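Local coordinates for N-acetylmuramoyl-l-alanine amidase AMID (Escherichia coli, PDB 2WKX), which catalyses the zinc-dependent hydrolysis of the amide link between N-acetylmuramoyl residues and L-amino acids in cell-wall glycopeptides, at the zinc ion site. Numbering follows the deposited sequence.

The zinc ion site. Residues 35-36, 84-85, 104, 151, 159, 161. With ZN (zinc ion), chain B; CL (chloride ion), chain C.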
loop_
_atom_site.group_PDB
_atom_site.type_symbol
_atom_site.label_atom_id
_atom_site.label_comp_id
_atom_site.label_asym_id
_atom_site.label_seq_id
_atom_site.Cartn_x
_atom_site.Cartn_y
_atom_site.Cartn_z
ATOM N N HIS A 35 -17.608 0.485 -7.547
ATOM C CA HIS A 35 -17.534 0.857 -8.964
ATOM C C HIS A 35 -18.857 0.550 -9.671
ATOM O O HIS A 35 -19.657 -0.280 -9.205
ATOM C CB HIS A 35 -16.464 0.013 -9.703
ATOM C CG HIS A 35 -15.083 0.090 -9.127
ATOM N ND1 HIS A 35 -14.141 0.982 -9.596
ATOM C CD2 HIS A 35 -14.467 -0.646 -8.164
ATOM C CE1 HIS A 35 -13.017 0.823 -8.915
ATOM N NE2 HIS A 35 -13.180 -0.172 -8.055
ATOM N N TYR A 36 -19.087 1.201 -10.810
ATOM C CA TYR A 36 -19.993 0.616 -11.811
ATOM C C TYR A 36 -19.203 0.167 -13.041
ATOM O O TYR A 36 -18.097 0.672 -13.329
ATOM C CB TYR A 36 -21.195 1.512 -12.198
ATOM C CG TYR A 36 -20.903 2.934 -12.672
ATOM C CD1 TYR A 36 -20.075 3.197 -13.772
ATOM C CD2 TYR A 36 -21.510 4.022 -12.032
ATOM C CE1 TYR A 36 -19.819 4.517 -14.208
ATOM C CE2 TYR A 36 -21.278 5.350 -12.466
ATOM C CZ TYR A 36 -20.424 5.582 -13.550
ATOM O OH TYR A 36 -20.159 6.871 -13.959
ATOM N N HIS A 84 -8.261 -2.502 -10.164
ATOM C CA HIS A 84 -9.542 -1.769 -10.263
ATOM C C HIS A 84 -9.455 -0.246 -9.984
ATOM O O HIS A 84 -10.296 0.528 -10.455
ATOM C CB HIS A 84 -10.586 -2.418 -9.328
ATOM C CG HIS A 84 -10.222 -2.317 -7.872
ATOM N ND1 HIS A 84 -10.748 -1.353 -7.039
ATOM C CD2 HIS A 84 -9.363 -3.041 -7.112
ATOM C CE1 HIS A 84 -10.240 -1.486 -5.825
ATOM N NE2 HIS A 84 -9.384 -2.497 -5.846
ATOM N N ALA A 85 -8.461 0.198 -9.217
ATOM C CA ALA A 85 -8.436 1.608 -8.773
ATOM C C ALA A 85 -7.631 2.534 -9.676
ATOM O O ALA A 85 -7.916 3.736 -9.722
ATOM C CB ALA A 85 -7.943 1.716 -7.338
ATOM N N GLU A 104 -17.336 -4.435 -8.299
ATOM C CA GLU A 104 -17.962 -3.883 -9.512
ATOM C C GLU A 104 -19.463 -4.194 -9.524
ATOM O O GLU A 104 -19.881 -5.366 -9.364
ATOM C CB GLU A 104 -17.306 -4.447 -10.782
ATOM C CG GLU A 104 -15.931 -3.827 -11.102
ATOM C CD GLU A 104 -16.014 -2.535 -11.928
ATOM O OE1 GLU A 104 -17.120 -2.033 -12.207
ATOM O OE2 GLU A 104 -14.960 -1.993 -12.308
ATOM N N HIS A 151 -15.124 4.944 -6.334
ATOM C CA HIS A 151 -13.944 5.150 -7.186
ATOM C C HIS A 151 -13.662 6.659 -7.413
ATOM O O HIS A 151 -12.511 7.124 -7.405
ATOM C CB HIS A 151 -14.116 4.414 -8.520
ATOM C CG HIS A 151 -12.823 4.210 -9.254
ATOM N ND1 HIS A 151 -12.767 3.590 -10.479
ATOM C CD2 HIS A 151 -11.547 4.564 -8.952
ATOM C CE1 HIS A 151 -11.513 3.527 -10.886
ATOM N NE2 HIS A 151 -10.752 4.140 -9.997
ATOM N N LYS A 159 -12.711 9.783 -12.567
ATOM C CA LYS A 159 -13.840 8.858 -12.405
ATOM C C LYS A 159 -15.037 9.497 -11.715
ATOM O O LYS A 159 -14.853 10.375 -10.864
ATOM C CB LYS A 159 -13.409 7.632 -11.573
ATOM C CG LYS A 159 -12.299 6.777 -12.219
ATOM C CD LYS A 159 -12.847 6.151 -13.528
ATOM C CE LYS A 159 -11.830 5.262 -14.201
ATOM N NZ LYS A 159 -12.602 4.525 -15.271
ATOM N N ASP A 161 -17.760 7.046 -10.834
ATOM C CA ASP A 161 -18.479 5.872 -10.301
ATOM C C ASP A 161 -18.377 5.717 -8.786
ATOM O O ASP A 161 -17.316 6.015 -8.233
ATOM C CB ASP A 161 -18.130 4.566 -11.067
ATOM C CG ASP A 161 -16.620 4.232 -11.104
ATOM O OD1 ASP A 161 -16.283 3.039 -10.892
ATOM O OD2 ASP A 161 -15.770 5.103 -11.380
HETATM ZN ZN ZN B . -14.434 2.462 -11.106
HETATM CL CL CL C . -13.833 2.046 -13.251
#
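This catalytic centre of an Amidase_2 (PGRP-like) zinc amidase holds its metal in a near-tetrahedral His-His-Asp site. Coordination comes from ND1 of His35 and ND1 of His151, and from carboxylate OD1 of Asp161 at 1.9 Å from ZN. The other carboxylate oxygen, OD2, stays 3.0 Å from ZN, so Asp161 binds essentially through one oxygen. A poorly ordered chloride, a common crystallisation additive, takes the fourth position at 2.3 Å from ZN to CL, probably where the water to be activated would bind. Angles at the metal run from 93° between the histidine nitrogens to 124° between Asp161 OD1 and His151 ND1.

Second-shell hydrogen bonds fix both imidazole rotations. His35 NE2 donates to His84 ND1 (2.9 Å), nearly within both ring planes, while His151 NE2 donates to the carbonyl O of Ala85 (2.9 Å), approaching from above the carbonyl plane.

Packing probably helps to hold the ligands. The His151 ring, carried with CG anti to the backbone N (chi1 -162°), has Lys159 CG centred over one face and His35 CE1 over the other, displaced toward the His151 rim. Asp161 CB sits over the centre of the Tyr36 ring.

Two catalytic side chains lie near the chloride. The Lys159 chain bends at chi2, bringing amine NZ to 3.4 Å from CL, consistent with its transition-state stabilising role; if charged, it could balance the anion. Glu104, the proton acceptor, points carboxylate OE2 toward CL at 4.3 Å, without coordinating zinc.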